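Local coordinates for beta-galacturonidase (Eisenbergiella tayi, PDB 6NCX), which probably hydrolyses beta-linked uronic acid glycosides, as a member of glycoside hydrolase family 2, and binds galacturonate in its active site, at residues 220-225 / 264-269; 233-238 / 245-250; 130-135 / 333-338. All coordinates share one frame; numbering follows the deposited sequence.

Contact 1 of 3, residues 220-225 / 264-269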
loop_
_atom_site.group_PDB
_atom_site.type_symbol
_atom_site.label_atom_id
_atom_site.label_comp_id
_atom_site.label_asym_id
_atom_site.label_seq_id
_atom_site.Cartn_x
_atom_site.Cartn_y
_atom_site.Cartn_z
ATOM N N ALA C 220 24.333 -47.499 12.210
ATOM C CA ALA C 220 23.425 -46.429 11.815
ATOM C C ALA C 220 23.198 -45.463 12.967
ATOM O O ALA C 220 22.983 -45.885 14.106
ATOM C CB ALA C 220 22.092 -47.010 11.341
ATOM N N GLU C 221 23.260 -44.170 12.672
ATOM C CA GLU C 221 22.788 -43.135 13.584
ATOM C C GLU C 221 21.411 -42.661 13.132
ATOM O O GLU C 221 21.083 -42.687 11.942
ATOM C CB GLU C 221 23.755 -41.950 13.632
ATOM C CG GLU C 221 25.098 -42.256 14.259
ATOM C CD GLU C 221 26.219 -41.482 13.601
ATOM O OE1 GLU C 221 27.080 -42.129 12.974
ATOM O OE2 GLU C 221 26.230 -40.231 13.689
ATOM N N CYS C 222 20.607 -42.218 14.085
ATOM C CA CYS C 222 19.215 -41.986 13.750
ATOM C C CYS C 222 19.004 -40.578 13.182
ATOM O O CYS C 222 19.813 -39.668 13.374
ATOM C CB CYS C 222 18.316 -42.238 14.966
ATOM S SG CYS C 222 18.430 -41.043 16.318
ATOM N N TRP C 223 17.914 -40.440 12.427
ATOM C CA TRP C 223 17.440 -39.174 11.881
ATOM C C TRP C 223 16.387 -38.594 12.822
ATOM O O TRP C 223 15.489 -39.317 13.271
ATOM C CB TRP C 223 16.844 -39.398 10.484
ATOM C CG TRP C 223 16.378 -38.153 9.740
ATOM C CD1 TRP C 223 17.059 -37.486 8.754
ATOM C CD2 TRP C 223 15.134 -37.454 9.904
ATOM N NE1 TRP C 223 16.328 -36.419 8.307
ATOM C CE2 TRP C 223 15.141 -36.373 8.994
ATOM C CE3 TRP C 223 14.021 -37.629 10.736
ATOM C CZ2 TRP C 223 14.075 -35.474 8.892
ATOM C CZ3 TRP C 223 12.966 -36.740 10.629
ATOM C CH2 TRP C 223 13.001 -35.675 9.714
ATOM N N SER C 224 16.484 -37.298 13.103
ATOM C CA SER C 224 15.520 -36.624 13.965
ATOM C C SER C 224 15.551 -35.130 13.656
ATOM O O SER C 224 16.487 -34.648 13.005
ATOM C CB SER C 224 15.828 -36.872 15.456
ATOM O OG SER C 224 16.944 -36.120 15.895
ATOM N N PRO C 225 14.538 -34.373 14.107
ATOM C CA PRO C 225 14.604 -32.910 13.973
ATOM C C PRO C 225 15.908 -32.307 14.465
ATOM O O PRO C 225 16.491 -31.466 13.770
ATOM C CB PRO C 225 13.408 -32.443 14.808
ATOM C CG PRO C 225 12.412 -33.551 14.658
ATOM C CD PRO C 225 13.235 -34.813 14.647
ATOM N N LEU C 264 4.702 -40.943 17.942
ATOM C CA LEU C 264 6.021 -41.164 18.513
ATOM C C LEU C 264 7.075 -41.142 17.417
ATOM O O LEU C 264 6.959 -41.862 16.417
ATOM C CB LEU C 264 6.059 -42.494 19.280
ATOM C CG LEU C 264 5.028 -42.686 20.398
ATOM C CD1 LEU C 264 5.035 -44.127 20.862
ATOM C CD2 LEU C 264 5.324 -41.759 21.555
ATOM N N LEU C 265 8.100 -40.314 17.604
ATOM C CA LEU C 265 9.271 -40.282 16.728
ATOM C C LEU C 265 10.458 -40.780 17.543
ATOM O O LEU C 265 10.896 -40.103 18.481
ATOM C CB LEU C 265 9.528 -38.874 16.187
ATOM C CG LEU C 265 10.584 -38.657 15.095
ATOM C CD1 LEU C 265 10.380 -37.301 14.473
ATOM C CD2 LEU C 265 11.984 -38.720 15.635
ATOM N N ASN C 266 10.987 -41.944 17.166
ATOM C CA ASN C 266 12.112 -42.563 17.868
ATOM C C ASN C 266 11.788 -42.760 19.352
ATOM O O ASN C 266 12.650 -42.624 20.222
ATOM C CB ASN C 266 13.398 -41.748 17.681
ATOM C CG ASN C 266 13.937 -41.788 16.235
ATOM O OD1 ASN C 266 13.606 -42.682 15.448
ATOM N ND2 ASN C 266 14.781 -40.826 15.900
ATOM N N GLY C 267 10.516 -43.066 19.639
ATOM C CA GLY C 267 10.043 -43.287 20.989
ATOM C C GLY C 267 9.651 -42.044 21.758
ATOM O O GLY C 267 9.079 -42.161 22.852
ATOM N N ARG C 268 9.950 -40.858 21.244
ATOM C CA ARG C 268 9.582 -39.628 21.922
ATOM C C ARG C 268 8.213 -39.160 21.433
ATOM O O ARG C 268 7.838 -39.390 20.280
ATOM C CB ARG C 268 10.648 -38.551 21.692
ATOM C CG ARG C 268 12.086 -39.041 21.971
ATOM C CD ARG C 268 13.030 -37.890 22.220
ATOM N NE ARG C 268 12.642 -37.136 23.410
ATOM C CZ ARG C 268 13.177 -35.975 23.765
ATOM N NH1 ARG C 268 14.128 -35.431 23.027
ATOM N NH2 ARG C 268 12.758 -35.355 24.856
ATOM N N LYS C 269 7.452 -38.530 22.332
ATOM C CA LYS C 269 6.116 -38.066 21.983
ATOM C C LYS C 269 6.207 -36.720 21.275
ATOM O O LYS C 269 6.682 -35.736 21.850
ATOM C CB LYS C 269 5.221 -37.968 23.217
ATOM C CG LYS C 269 3.846 -37.399 22.905
ATOM C CD LYS C 269 2.887 -37.555 24.072
ATOM C CE LYS C 269 1.693 -36.596 23.941
ATOM N NZ LYS C 269 0.682 -36.982 22.915
#
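Asn266 bonds to the backbone of Trp223 through its side-chain amide. ND2 donates to Trp223 O at 3.1 Å. The N-H...O angle is 139°, so the bond is bent. The donor stands above the carbonyl plane, and the oxygen is tilted somewhat from the amide plane of Asn266. Cys222 borders the same nitrogen, with SG 3.7 Å from Asn266 ND2. This is plain contact. Ser224 CB lies 4.1 Å from Asn266 ND2. Beside this polar point lies a small apolar one. Pro225 and Leu265 reach toward each other tip to tip, with Pro225 CD 3.8 Å from Leu265 CD1. The other methyl of Leu265, CD2, lies nearer the Trp223 carbonyl.

The Asn266 amide is held from both ends. OD1 accepts from the backbone N of Glu255, which should fix the flip of the group and direct ND2 at Trp223. CG lies anti to the carbonyl carbon (chi1 -69°), and this carries the amide across to 220-225. The indole of Trp223 is anchored elsewhere: NE1 donates to Asp324 O, and the ring packs on Leu329, which Leu265 also touches. Trp166 touches both Cys222 and Asn266.

The backbone of 264-269 sets the positions of Leu265 and Asn266. A type I' turn runs from Leu265 to Arg268, closed by Leu265 N to Arg268 O at 2.8 Å and Arg268 N to Leu265 O at 3.0 Å. Asn266 and Gly267 are its two central residues, both with positive phi. Asn-Gly at these places is the classic sequence of a beta hairpin with a two-residue loop. This hairpin leads into strand 268-276 of the TIM barrel domain, and the contact joins its tip to a loop of the immunoglobulin-like beta-sandwich.

Contact 2 of 3, residues 233-238 / 245-250; sequences ITAVLR and DDIIDR
Ile233 to Leu237 pair with Asp249 to Asp245 as neighbouring antiparallel strands, with axes 4.6 Å apart and N-to-C directions at 169°, and hydrogen-bonded pairs (Ile233-Asp249, Ala235-Ile247, Leu237-Asp245) take turns with non-hydrogen-bonded ones (Thr234-Ile248, Val236-Asp246). Ala235 N to Ile247 O is 2.9 Å and almost straight (173°), whereas Asp245 N to Leu237 O is 3.4 Å and weak.

One face carries Ile233, Ala235, Leu237, Asp245, Ile247 and Asp249. Ala235 CB meets the CG2 branch of Ile247 at 3.7 Å, and Ile155 of strand 150-162 packs on Ala235 and Ile233. With CG1 of Ile247 anti to the backbone N (chi1 -172°), CG2 falls between the backbone N and the carbonyl carbon, and from there it meets Ala235 CB. At the far end of this face Leu237 CB lies 4.0 Å from Asp245 CB. The carboxylate of Asp245 is taken by Leu152 N and by a salt bridge to Arg11.

On the other face Thr234 and Ile248 lie side by side, with Thr234 CG2 4.0 Å from Ile248 CG1. Asp246 is buried here, and its carboxylate ties the N-terminal segment to the strand through four bonds, from His8 ND1 and the backbone N of Lys9, Ile10 and Arg11, which probably offset its charge.

Together the strands form a beta hairpin. It makes up one side of a four-stranded antiparallel sheet of the immunoglobulin-like beta-sandwich: 231-239 also pairs with 182-190, and 244-251 is the outermost strand of that sheet, with the N-terminal segment bonded along it at Thr7.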
loop_
_atom_site.group_PDB
_atom_site.type_symbol
_atom_site.label_atom_id
_atom_site.label_comp_id
_atom_site.label_asym_id
_atom_site.label_seq_id
_atom_site.Cartn_x
_atom_site.Cartn_y
_atom_site.Cartn_z
ATOM N N ILE C 233 22.056 -44.452 -0.115
ATOM C CA ILE C 233 21.894 -45.865 -0.429
ATOM C C ILE C 233 22.089 -46.029 -1.931
ATOM O O ILE C 233 21.493 -45.294 -2.729
ATOM C CB ILE C 233 20.526 -46.403 0.034
ATOM C CG1 ILE C 233 20.362 -47.877 -0.362
ATOM C CG2 ILE C 233 19.380 -45.544 -0.501
ATOM C CD1 ILE C 233 19.150 -48.533 0.251
ATOM N N THR C 234 22.953 -46.965 -2.309
ATOM C CA THR C 234 23.312 -47.189 -3.700
ATOM C C THR C 234 22.981 -48.628 -4.062
ATOM O O THR C 234 23.350 -49.553 -3.335
ATOM C CB THR C 234 24.808 -46.919 -3.939
ATOM O OG1 THR C 234 25.162 -45.627 -3.425
ATOM C CG2 THR C 234 25.132 -46.974 -5.418
ATOM N N ALA C 235 22.278 -48.815 -5.172
ATOM C CA ALA C 235 22.028 -50.137 -5.714
ATOM C C ALA C 235 22.647 -50.188 -7.104
ATOM O O ALA C 235 22.428 -49.279 -7.911
ATOM C CB ALA C 235 20.530 -50.453 -5.755
ATOM N N VAL C 236 23.446 -51.224 -7.360
ATOM C CA VAL C 236 24.169 -51.394 -8.621
ATOM C C VAL C 236 23.699 -52.686 -9.260
ATOM O O VAL C 236 23.807 -53.756 -8.647
ATOM C CB VAL C 236 25.693 -51.444 -8.427
ATOM C CG1 VAL C 236 26.375 -51.695 -9.778
ATOM C CG2 VAL C 236 26.202 -50.169 -7.736
ATOM N N LEU C 237 23.185 -52.585 -10.486
ATOM C CA LEU C 237 22.898 -53.756 -11.311
ATOM C C LEU C 237 24.193 -54.228 -11.972
ATOM O O LEU C 237 24.795 -53.484 -12.754
ATOM C CB LEU C 237 21.848 -53.412 -12.363
ATOM C CG LEU C 237 21.338 -54.507 -13.284
ATOM C CD1 LEU C 237 20.671 -55.623 -12.495
ATOM C CD2 LEU C 237 20.353 -53.904 -14.270
ATOM N N ARG C 238 24.636 -55.444 -11.643
ATOM C CA ARG C 238 25.794 -56.060 -12.284
ATOM C C ARG C 238 25.344 -57.225 -13.156
ATOM O O ARG C 238 24.609 -58.112 -12.699
ATOM C CB ARG C 238 26.815 -56.512 -11.246
ATOM C CG ARG C 238 27.436 -55.330 -10.534
ATOM C CD ARG C 238 28.310 -55.743 -9.385
ATOM N NE ARG C 238 29.491 -56.485 -9.821
ATOM C CZ ARG C 238 30.625 -55.919 -10.222
ATOM N NH1 ARG C 238 30.745 -54.599 -10.264
ATOM N NH2 ARG C 238 31.645 -56.673 -10.587
ATOM N N ASP C 245 24.143 -50.563 -14.338
ATOM C CA ASP C 245 23.199 -49.518 -13.985
ATOM C C ASP C 245 23.350 -49.211 -12.500
ATOM O O ASP C 245 24.018 -49.937 -11.760
ATOM C CB ASP C 245 21.770 -49.946 -14.339
ATOM C CG ASP C 245 20.778 -48.828 -14.168
ATOM O OD1 ASP C 245 21.002 -47.753 -14.770
ATOM O OD2 ASP C 245 19.794 -49.027 -13.414
ATOM N N ASP C 246 22.736 -48.114 -12.064
ATOM C CA ASP C 246 22.698 -47.811 -10.645
ATOM C C ASP C 246 21.467 -46.982 -10.333
ATOM O O ASP C 246 20.803 -46.440 -11.221
ATOM C CB ASP C 246 23.957 -47.075 -10.176
ATOM C CG ASP C 246 24.048 -45.645 -10.705
ATOM O OD1 ASP C 246 23.440 -45.331 -11.754
ATOM O OD2 ASP C 246 24.764 -44.835 -10.074
ATOM N N ILE C 247 21.164 -46.910 -9.044
ATOM C CA ILE C 247 20.157 -46.008 -8.513
ATOM C C ILE C 247 20.664 -45.587 -7.147
ATOM O O ILE C 247 21.134 -46.423 -6.368
ATOM C CB ILE C 247 18.752 -46.660 -8.466
ATOM C CG1 ILE C 247 17.670 -45.646 -8.098
ATOM C CG2 ILE C 247 18.690 -47.771 -7.460
ATOM C CD1 ILE C 247 17.652 -44.426 -8.966
ATOM N N ILE C 248 20.659 -44.280 -6.893
ATOM C CA ILE C 248 21.107 -43.711 -5.629
ATOM C C ILE C 248 19.964 -42.889 -5.038
ATOM O O ILE C 248 19.361 -42.062 -5.732
ATOM C CB ILE C 248 22.368 -42.842 -5.809
ATOM C CG1 ILE C 248 23.406 -43.552 -6.675
ATOM C CG2 ILE C 248 22.977 -42.477 -4.465
ATOM C CD1 ILE C 248 24.618 -42.672 -7.020
ATOM N N ASP C 249 19.674 -43.118 -3.760
ATOM C CA ASP C 249 18.711 -42.324 -3.006
ATOM C C ASP C 249 19.314 -42.044 -1.627
ATOM O O ASP C 249 20.482 -42.352 -1.364
ATOM C CB ASP C 249 17.361 -43.048 -2.932
ATOM C CG ASP C 249 16.187 -42.089 -2.723
ATOM O OD1 ASP C 249 15.057 -42.428 -3.134
ATOM O OD2 ASP C 249 16.385 -40.990 -2.161
ATOM N N ARG C 250 18.525 -41.435 -0.742
ATOM C CA ARG C 250 18.958 -41.114 0.615
ATOM C C ARG C 250 17.917 -41.584 1.612
ATOM O O ARG C 250 16.710 -41.533 1.346
ATOM C CB ARG C 250 19.194 -39.608 0.838
ATOM C CG ARG C 250 20.386 -39.038 0.102
ATOM C CD ARG C 250 20.772 -37.649 0.606
ATOM N NE ARG C 250 19.607 -36.777 0.682
ATOM C CZ ARG C 250 19.658 -35.457 0.808
ATOM N NH1 ARG C 250 20.828 -34.838 0.866
ATOM N NH2 ARG C 250 18.537 -34.757 0.877
#

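Contact 3 of 3, residues 130-135 / 333-338; sequences NDYQSY and ENHARG. With ADA (alpha-D-galactopyranuronic acid), chain I.
Asn130 and Arg337 are joined by a side-chain to backbone hydrogen bond. Asn130 ND2 donates to Arg337 O at 3.0 Å, nearly straight at 171°, with the oxygen in the amide plane. Asn130 OD1 accepts from Asp131 N at 2.9 Å, so the amide links the two loops and steadies the next residue. With an alanine here, Arg337 O would probably lose this donor, and Asp131 N its acceptor.

Tyr132 OH and His335 NE2 form a second polar link, very short at 2.4 Å and of doubtful exact length. Each ring meets the other at its rim. His335 ND1 is bonded to Asn93. Water 1 lies 2.7 Å from Tyr132 OH and bonds weakly to Arg337 N.

Segment 333-338 follows strand 329-333 at the C-terminal ends of the barrel strands, where TIM barrels carry their active sites. Segment 130-135 is a loop between strands 109-117 and 142-146 that reaches into the site.

Packing also flanks the arginine. Asp131 CB lies over one guanidinium face, 3.7 Å from Arg337 NE. Tyr132 CE1 is 3.8 Å from Arg337 CB, with ring and guanidinium planes 42° apart.

CG of Arg337 is anti to the backbone N (chi1 -177°) and the chain bends at chi2, which brings NE to the sugar. Arg337 NE donates to galacturonate O3 at 2.7 Å. Asp131, which also binds galacturonate, forms a salt bridge to Arg525.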
loop_
_atom_site.group_PDB
_atom_site.type_symbol
_atom_site.label_atom_id
_atom_site.label_comp_id
_atom_site.label_asym_id
_atom_site.label_seq_id
_atom_site.Cartn_x
_atom_site.Cartn_y
_atom_site.Cartn_z
ATOM N N ASN C 130 -10.938 -24.011 -7.980
ATOM C CA ASN C 130 -10.733 -24.294 -6.566
ATOM C C ASN C 130 -9.982 -23.142 -5.917
ATOM O O ASN C 130 -9.547 -22.200 -6.587
ATOM C CB ASN C 130 -9.985 -25.619 -6.366
ATOM C CG ASN C 130 -10.493 -26.399 -5.160
ATOM O OD1 ASN C 130 -11.129 -25.842 -4.277
ATOM N ND2 ASN C 130 -10.211 -27.694 -5.125
ATOM N N ASP C 131 -9.815 -23.252 -4.586
ATOM C CA ASP C 131 -9.194 -22.250 -3.719
ATOM C C ASP C 131 -7.666 -22.339 -3.778
ATOM O O ASP C 131 -6.961 -22.138 -2.780
ATOM C CB ASP C 131 -9.715 -22.429 -2.295
ATOM C CG ASP C 131 -9.401 -21.257 -1.409
ATOM O OD1 ASP C 131 -9.228 -21.469 -0.199
ATOM O OD2 ASP C 131 -9.321 -20.121 -1.918
ATOM N N TYR C 132 -7.167 -22.654 -4.964
ATOM C CA TYR C 132 -5.764 -22.655 -5.334
ATOM C C TYR C 132 -5.736 -22.771 -6.852
ATOM O O TYR C 132 -6.645 -23.352 -7.455
ATOM C CB TYR C 132 -4.974 -23.798 -4.647
ATOM C CG TYR C 132 -5.409 -25.200 -5.034
ATOM C CD1 TYR C 132 -6.496 -25.819 -4.407
ATOM C CD2 TYR C 132 -4.746 -25.906 -6.052
ATOM C CE1 TYR C 132 -6.903 -27.112 -4.783
ATOM C CE2 TYR C 132 -5.159 -27.188 -6.432
ATOM C CZ TYR C 132 -6.233 -27.781 -5.792
ATOM O OH TYR C 132 -6.634 -29.045 -6.159
ATOM N N GLN C 133 -4.716 -22.181 -7.463
ATOM C CA GLN C 133 -4.643 -22.119 -8.912
ATOM C C GLN C 133 -4.161 -23.451 -9.469
ATOM O O GLN C 133 -3.314 -24.121 -8.870
ATOM C CB GLN C 133 -3.702 -20.988 -9.331
ATOM C CG GLN C 133 -3.392 -20.917 -10.821
ATOM C CD GLN C 133 -4.566 -20.422 -11.644
ATOM O OE1 GLN C 133 -5.596 -21.083 -11.749
ATOM N NE2 GLN C 133 -4.410 -19.252 -12.231
ATOM N N SER C 134 -4.716 -23.847 -10.604
ATOM C CA SER C 134 -4.154 -24.947 -11.396
ATOM C C SER C 134 -3.325 -24.301 -12.496
ATOM O O SER C 134 -3.871 -23.776 -13.472
ATOM C CB SER C 134 -5.246 -25.855 -11.971
ATOM O OG SER C 134 -5.839 -26.699 -10.984
ATOM N N TYR C 135 -2.010 -24.307 -12.334
ATOM C CA TYR C 135 -1.174 -23.631 -13.316
ATOM C C TYR C 135 -1.055 -24.476 -14.573
ATOM O O TYR C 135 -1.599 -25.582 -14.670
ATOM C CB TYR C 135 0.218 -23.327 -12.757
ATOM C CG TYR C 135 0.236 -22.240 -11.715
ATOM C CD1 TYR C 135 0.165 -22.560 -10.353
ATOM C CD2 TYR C 135 0.309 -20.891 -12.085
ATOM C CE1 TYR C 135 0.176 -21.574 -9.386
ATOM C CE2 TYR C 135 0.319 -19.900 -11.131
ATOM C CZ TYR C 135 0.260 -20.245 -9.780
ATOM O OH TYR C 135 0.282 -19.270 -8.825
ATOM N N GLU C 333 0.228 -35.399 1.189
ATOM C CA GLU C 333 -1.103 -35.901 0.887
ATOM C C GLU C 333 -1.331 -35.966 -0.623
ATOM O O GLU C 333 -0.646 -35.303 -1.414
ATOM C CB GLU C 333 -2.191 -35.041 1.579
ATOM C CG GLU C 333 -2.251 -33.549 1.211
ATOM C CD GLU C 333 -3.333 -32.799 2.004
ATOM O OE1 GLU C 333 -3.992 -31.898 1.428
ATOM O OE2 GLU C 333 -3.534 -33.109 3.207
ATOM N N ASN C 334 -2.303 -36.791 -1.023
ATOM C CA ASN C 334 -2.656 -36.852 -2.433
ATOM C C ASN C 334 -3.374 -35.556 -2.837
ATOM O O ASN C 334 -3.704 -34.705 -2.006
ATOM C CB ASN C 334 -3.469 -38.125 -2.745
ATOM C CG ASN C 334 -4.937 -38.092 -2.239
ATOM O OD1 ASN C 334 -5.314 -37.340 -1.337
ATOM N ND2 ASN C 334 -5.765 -38.952 -2.834
ATOM N N HIS C 335 -3.557 -35.379 -4.140
ATOM C CA HIS C 335 -4.099 -34.136 -4.681
ATOM C C HIS C 335 -5.614 -34.177 -4.632
ATOM O O HIS C 335 -6.247 -34.871 -5.435
ATOM C CB HIS C 335 -3.640 -33.895 -6.115
ATOM C CG HIS C 335 -4.243 -32.665 -6.715
ATOM N ND1 HIS C 335 -4.473 -32.523 -8.067
ATOM C CD2 HIS C 335 -4.677 -31.520 -6.136
ATOM C CE1 HIS C 335 -5.025 -31.344 -8.293
ATOM N NE2 HIS C 335 -5.156 -30.713 -7.138
ATOM N N ALA C 336 -6.194 -33.415 -3.708
ATOM C CA ALA C 336 -7.642 -33.271 -3.574
ATOM C C ALA C 336 -7.940 -32.252 -2.476
ATOM O O ALA C 336 -7.304 -32.273 -1.413
ATOM C CB ALA C 336 -8.318 -34.614 -3.253
ATOM N N ARG C 337 -8.914 -31.376 -2.739
ATOM C CA ARG C 337 -9.347 -30.350 -1.784
ATOM C C ARG C 337 -10.836 -30.104 -1.957
ATOM O O ARG C 337 -11.255 -29.615 -3.012
ATOM C CB ARG C 337 -8.597 -29.026 -1.979
ATOM C CG ARG C 337 -9.000 -27.975 -0.947
ATOM C CD ARG C 337 -8.987 -26.575 -1.509
ATOM N NE ARG C 337 -9.807 -25.703 -0.679
ATOM C CZ ARG C 337 -11.144 -25.678 -0.714
ATOM N NH1 ARG C 337 -11.803 -26.469 -1.548
ATOM N NH2 ARG C 337 -11.823 -24.870 0.087
ATOM N N GLY C 338 -11.622 -30.413 -0.927
ATOM C CA GLY C 338 -13.002 -29.966 -0.892
ATOM C C GLY C 338 -13.883 -30.517 -1.996
ATOM O O GLY C 338 -14.879 -29.879 -2.357
HETATM C C1 ADA I . -10.307 -25.332 3.896
HETATM C C2 ADA I . -9.360 -25.841 2.784
HETATM C C3 ADA I . -8.291 -24.902 2.364
HETATM C C4 ADA I . -8.684 -23.466 2.376
HETATM C C5 ADA I . -9.426 -23.089 3.664
HETATM C C6 ADA I . -9.910 -21.638 3.695
HETATM O O1 ADA I . -9.778 -25.547 5.184
HETATM O O2 ADA I . -8.825 -27.073 3.176
HETATM O O3 ADA I . -7.815 -25.263 1.087
HETATM O O4 ADA I . -9.530 -23.185 1.286
HETATM O O5 ADA I . -10.617 -23.915 3.797
HETATM O O6B ADA I . -9.132 -20.671 3.476
HETATM O O6A ADA I . -11.123 -21.430 3.951
HETATM O O HOH W 1 -8.901 -30.412 -5.626
#

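In the fold
Only contact 3 lies at the galacturonate site, where His312, Asn377, Tyr434, Glu465, Asn530 and Lys532 also bond to the sugar. Contacts 1 and 2 are remote from it: their centres are about 32 Å and 34 Å from the centre of contact 3, and their nearest atoms about 15 Å and 17 Å from it. Their own centres are about 26 Å apart, with nearest atoms about 8 Å apart, so they do not touch. Contact 2 is internal to the beta-sandwich. Contact 1 joins that sandwich to the barrel. Strand 329-333 connects contacts 1 and 3: its residue Leu329 touches contact 1, and the strand runs out into segment 333-338. Asp324 and Glu325, adjacent in the chain, bond respectively to contact 1 and contact 2.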